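Local coordinates for uncharacterized protein (PDB 2QDR) that is of unknown function but has a double-stranded beta-helix (cupin) fold and is a putative dioxygenase, at residues G218-I224 with G279-V285. Sequence-based numbering, arbitrary orientation.
Sequences GVWLLAI and GLFFVRV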
ATOM      1  N   GLY A 218      21.625 -17.550   2.057  1.00 61.32           N
ATOM      2  CA  GLY A 218      22.447 -16.364   2.257  1.00 61.36           C
ATOM      3  C   GLY A 218      22.985 -16.074   3.634  1.00 60.58           C
ATOM      4  O   GLY A 218      22.975 -16.925   4.514  1.00 61.20           O
ATOM      5  N   VAL A 219      23.469 -14.845   3.774  1.00 59.65           N
ATOM      6  CA  VAL A 219      24.044 -14.330   4.986  1.00 59.22           C
ATOM      7  C   VAL A 219      23.313 -13.064   5.338  1.00 58.91           C
ATOM      8  O   VAL A 219      23.029 -12.250   4.447  1.00 57.79           O
ATOM      9  CB  VAL A 219      25.495 -13.906   4.763  1.00 58.93           C
ATOM     10  CG1 VAL A 219      26.188 -13.626   6.104  1.00 61.34           C
ATOM     11  CG2 VAL A 219      26.230 -14.971   4.004  1.00 63.06           C
ATOM     12  N   TRP A 220      23.029 -12.876   6.622  1.00 60.20           N
ATOM     13  CA  TRP A 220      22.360 -11.659   7.086  1.00 60.85           C
ATOM     14  C   TRP A 220      22.505 -11.462   8.579  1.00 60.19           C
ATOM     15  O   TRP A 220      22.874 -12.385   9.293  1.00 61.40           O
ATOM     16  CB  TRP A 220      20.861 -11.671   6.754  1.00 61.88           C
ATOM     17  CG  TRP A 220      20.080 -12.763   7.418  1.00 62.44           C
ATOM     18  CD1 TRP A 220      19.617 -12.785   8.709  1.00 62.51           C
ATOM     19  CD2 TRP A 220      19.617 -13.963   6.810  1.00 63.06           C
ATOM     20  NE1 TRP A 220      18.929 -13.948   8.947  1.00 63.79           N
ATOM     21  CE2 TRP A 220      18.912 -14.690   7.797  1.00 64.12           C
ATOM     22  CE3 TRP A 220      19.729 -14.500   5.525  1.00 63.04           C
ATOM     23  CZ2 TRP A 220      18.317 -15.925   7.537  1.00 61.94           C
ATOM     24  CZ3 TRP A 220      19.145 -15.731   5.270  1.00 64.14           C
ATOM     25  CH2 TRP A 220      18.441 -16.428   6.274  1.00 62.20           C
ATOM     26  N   LEU A 221      22.214 -10.243   9.012  1.00 60.16           N
ATOM     27  CA  LEU A 221      22.198  -9.861  10.413  1.00 60.60           C
ATOM     28  C   LEU A 221      20.742  -9.840  10.792  1.00 61.07           C
ATOM     29  O   LEU A 221      19.927  -9.338  10.013  1.00 61.46           O
ATOM     30  CB  LEU A 221      22.846  -8.500  10.674  1.00 60.11           C
ATOM     31  CG  LEU A 221      24.350  -8.479  10.962  1.00 62.49           C
ATOM     32  CD1 LEU A 221      25.144  -9.419  10.071  1.00 64.58           C
ATOM     33  CD2 LEU A 221      24.863  -7.056  10.853  1.00 62.56           C
ATOM     34  N   LEU A 222      20.422 -10.416  11.956  1.00 61.43           N
ATOM     35  CA  LEU A 222      19.060 -10.476  12.490  1.00 61.82           C
ATOM     36  C   LEU A 222      19.000  -9.659  13.769  1.00 62.25           C
ATOM     37  O   LEU A 222      19.778  -9.897  14.693  1.00 63.15           O
ATOM     38  CB  LEU A 222      18.647 -11.914  12.808  1.00 61.82           C
ATOM     39  CG  LEU A 222      17.225 -12.165  13.353  1.00 61.42           C
ATOM     40  CD1 LEU A 222      16.178 -11.829  12.323  1.00 55.51           C
ATOM     41  CD2 LEU A 222      17.063 -13.616  13.801  1.00 63.27           C
ATOM     42  N   ALA A 223      18.076  -8.706  13.819  1.00 61.74           N
ATOM     43  CA  ALA A 223      17.880  -7.868  14.986  1.00 61.29           C
ATOM     44  C   ALA A 223      16.574  -8.320  15.589  1.00 61.55           C
ATOM     45  O   ALA A 223      15.527  -8.175  14.943  1.00 61.22           O
ATOM     46  CB  ALA A 223      17.812  -6.408  14.623  1.00 60.89           C
ATOM     47  N   ILE A 224      16.634  -8.903  16.788  1.00 60.99           N
ATOM     48  CA  ILE A 224      15.437  -9.356  17.483  1.00 61.44           C
ATOM     49  C   ILE A 224      15.080  -8.259  18.454  1.00 61.67           C
ATOM     50  O   ILE A 224      15.919  -7.851  19.259  1.00 61.62           O
ATOM     51  CB  ILE A 224      15.624 -10.675  18.238  1.00 61.85           C
ATOM     52  CG1 ILE A 224      16.037 -11.782  17.249  1.00 62.51           C
ATOM     53  CG2 ILE A 224      14.323 -11.031  19.017  1.00 62.44           C
ATOM     54  CD1 ILE A 224      16.238 -13.145  17.859  1.00 61.61           C
ATOM     55  N   GLY A 279      18.350  -8.710  20.736  1.00 62.97           N
ATOM     56  CA  GLY A 279      19.758  -8.892  20.381  1.00 62.45           C
ATOM     57  C   GLY A 279      20.077  -8.798  18.902  1.00 62.24           C
ATOM     58  O   GLY A 279      19.175  -8.671  18.076  1.00 61.79           O
ATOM     59  N   LEU A 280      21.374  -8.858  18.593  1.00 61.91           N
ATOM     60  CA  LEU A 280      21.891  -8.805  17.230  1.00 62.39           C
ATOM     61  C   LEU A 280      22.595 -10.130  16.981  1.00 62.73           C
ATOM     62  O   LEU A 280      23.387 -10.570  17.818  1.00 62.84           O
ATOM     63  CB  LEU A 280      22.867  -7.654  17.025  1.00 62.91           C
ATOM     64  CG  LEU A 280      23.474  -7.452  15.630  1.00 61.40           C
ATOM     65  CD1 LEU A 280      22.416  -7.279  14.568  1.00 59.16           C
ATOM     66  CD2 LEU A 280      24.427  -6.250  15.644  1.00 61.80           C
ATOM     67  N   PHE A 281      22.329 -10.736  15.823  1.00 62.91           N
ATOM     68  CA  PHE A 281      22.868 -12.038  15.472  1.00 63.10           C
ATOM     69  C   PHE A 281      23.338 -12.173  14.033  1.00 62.96           C
ATOM     70  O   PHE A 281      22.621 -11.788  13.133  1.00 64.09           O
ATOM     71  CB  PHE A 281      21.756 -13.073  15.638  1.00 63.32           C
ATOM     72  CG  PHE A 281      21.123 -13.095  17.006  1.00 65.22           C
ATOM     73  CD1 PHE A 281      20.011 -12.305  17.284  1.00 65.07           C
ATOM     74  CD2 PHE A 281      21.624 -13.915  18.009  1.00 66.12           C
ATOM     75  CE1 PHE A 281      19.435 -12.319  18.537  1.00 61.76           C
ATOM     76  CE2 PHE A 281      21.042 -13.933  19.256  1.00 62.27           C
ATOM     77  CZ  PHE A 281      19.948 -13.133  19.516  1.00 62.23           C
ATOM     78  N   PHE A 282      24.530 -12.729  13.827  1.00 62.64           N
ATOM     79  CA  PHE A 282      25.065 -12.993  12.495  1.00 62.46           C
ATOM     80  C   PHE A 282      24.507 -14.360  12.151  1.00 63.12           C
ATOM     81  O   PHE A 282      24.706 -15.299  12.923  1.00 63.59           O
ATOM     82  CB  PHE A 282      26.589 -13.030  12.486  1.00 61.41           C
ATOM     83  CG  PHE A 282      27.196 -13.405  11.156  1.00 59.03           C
ATOM     84  CD1 PHE A 282      27.504 -12.434  10.218  1.00 59.68           C
ATOM     85  CD2 PHE A 282      27.506 -14.735  10.859  1.00 62.60           C
ATOM     86  CE1 PHE A 282      28.091 -12.778   8.991  1.00 59.52           C
ATOM     87  CE2 PHE A 282      28.096 -15.083   9.639  1.00 60.19           C
ATOM     88  CZ  PHE A 282      28.382 -14.103   8.703  1.00 58.90           C
ATOM     89  N   VAL A 283      23.797 -14.475  11.031  1.00 62.39           N
ATOM     90  CA  VAL A 283      23.180 -15.740  10.632  1.00 62.14           C
ATOM     91  C   VAL A 283      23.543 -16.094   9.208  1.00 61.57           C
ATOM     92  O   VAL A 283      23.695 -15.205   8.372  1.00 62.02           O
ATOM     93  CB  VAL A 283      21.644 -15.661  10.731  1.00 61.45           C
ATOM     94  CG1 VAL A 283      21.001 -17.030  10.453  1.00 58.74           C
ATOM     95  CG2 VAL A 283      21.234 -15.156  12.098  1.00 63.21           C
ATOM     96  N   ARG A 284      23.644 -17.392   8.935  1.00 60.23           N
ATOM     97  CA  ARG A 284      23.970 -17.876   7.612  1.00 61.09           C
ATOM     98  C   ARG A 284      23.129 -19.151   7.356  1.00 60.91           C
ATOM     99  O   ARG A 284      23.179 -20.085   8.147  1.00 61.21           O
ATOM    100  CB  ARG A 284      25.485 -18.050   7.547  1.00 61.48           C
ATOM    101  CG  ARG A 284      26.020 -18.210   6.179  1.00 65.48           C
ATOM    102  CD  ARG A 284      27.482 -17.795   6.053  1.00 68.24           C
ATOM    103  NE  ARG A 284      28.451 -18.671   6.706  1.00 66.51           N
ATOM    104  CZ  ARG A 284      29.189 -19.613   6.114  1.00 68.61           C
ATOM    105  NH1 ARG A 284      29.109 -19.869   4.812  1.00 73.09           N
ATOM    106  NH2 ARG A 284      30.048 -20.316   6.834  1.00 73.56           N
ATOM    107  N   VAL A 285      22.328 -19.149   6.280  1.00 60.82           N
ATOM    108  CA  VAL A 285      21.399 -20.244   5.911  1.00 60.10           C
ATOM    109  C   VAL A 285      21.555 -20.642   4.448  1.00 58.68           C
ATOM    110  O   VAL A 285      21.578 -19.768   3.594  1.00 56.55           O
ATOM    111  CB  VAL A 285      19.922 -19.804   6.185  1.00 60.18           C
ATOM    112  CG1 VAL A 285      18.914 -20.857   5.751  1.00 62.93           C
ATOM    113  CG2 VAL A 285      19.715 -19.493   7.651  1.00 60.97           C
TER
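W220, V283 and F281 have the most surface buried where antiparallel strands 218-224 and 279-285 pair. All three lie on one face of the sheet, with L222, I224 and V285. The W220 indole leans over the neighbouring strand. V283 CB lies 4.1 Å from the centroid of the W220 five-membered ring, an off-centre CH-pi contact. W220 CH2 also reaches V285 CG2 at 3.6 Å. W220 also meets W209 and K207 of the neighbouring strand 205-212, the lysine in a cation-pi contact. Further along, F281 CE1 packs on I224 CD1 at 3.4 Å. G279 leaves room for this ring: a CB there would be crowded by F281 CZ.

Eight backbone hydrogen bonds hold the strands in register. They join G218 to V285, W220 to V283, L222 to F281 and I224 to G279, two per pair. On the other face, V219 CG1 touches F282 CZ at 3.4 Å. The CA-to-CB bond of R284 points to this face too; its guanidinium forms salt bridges with E241 and E114. L221 and L280 pack on H227 of a second subunit, and A223 on its P226.

The strands are central in a seven-stranded sheet of the cupin-type fold. The main-chain bonds fix the register, so the indole is set over V283 and the F281 ring against I224. The buried R284 can keep its charge because two glutamates balance it.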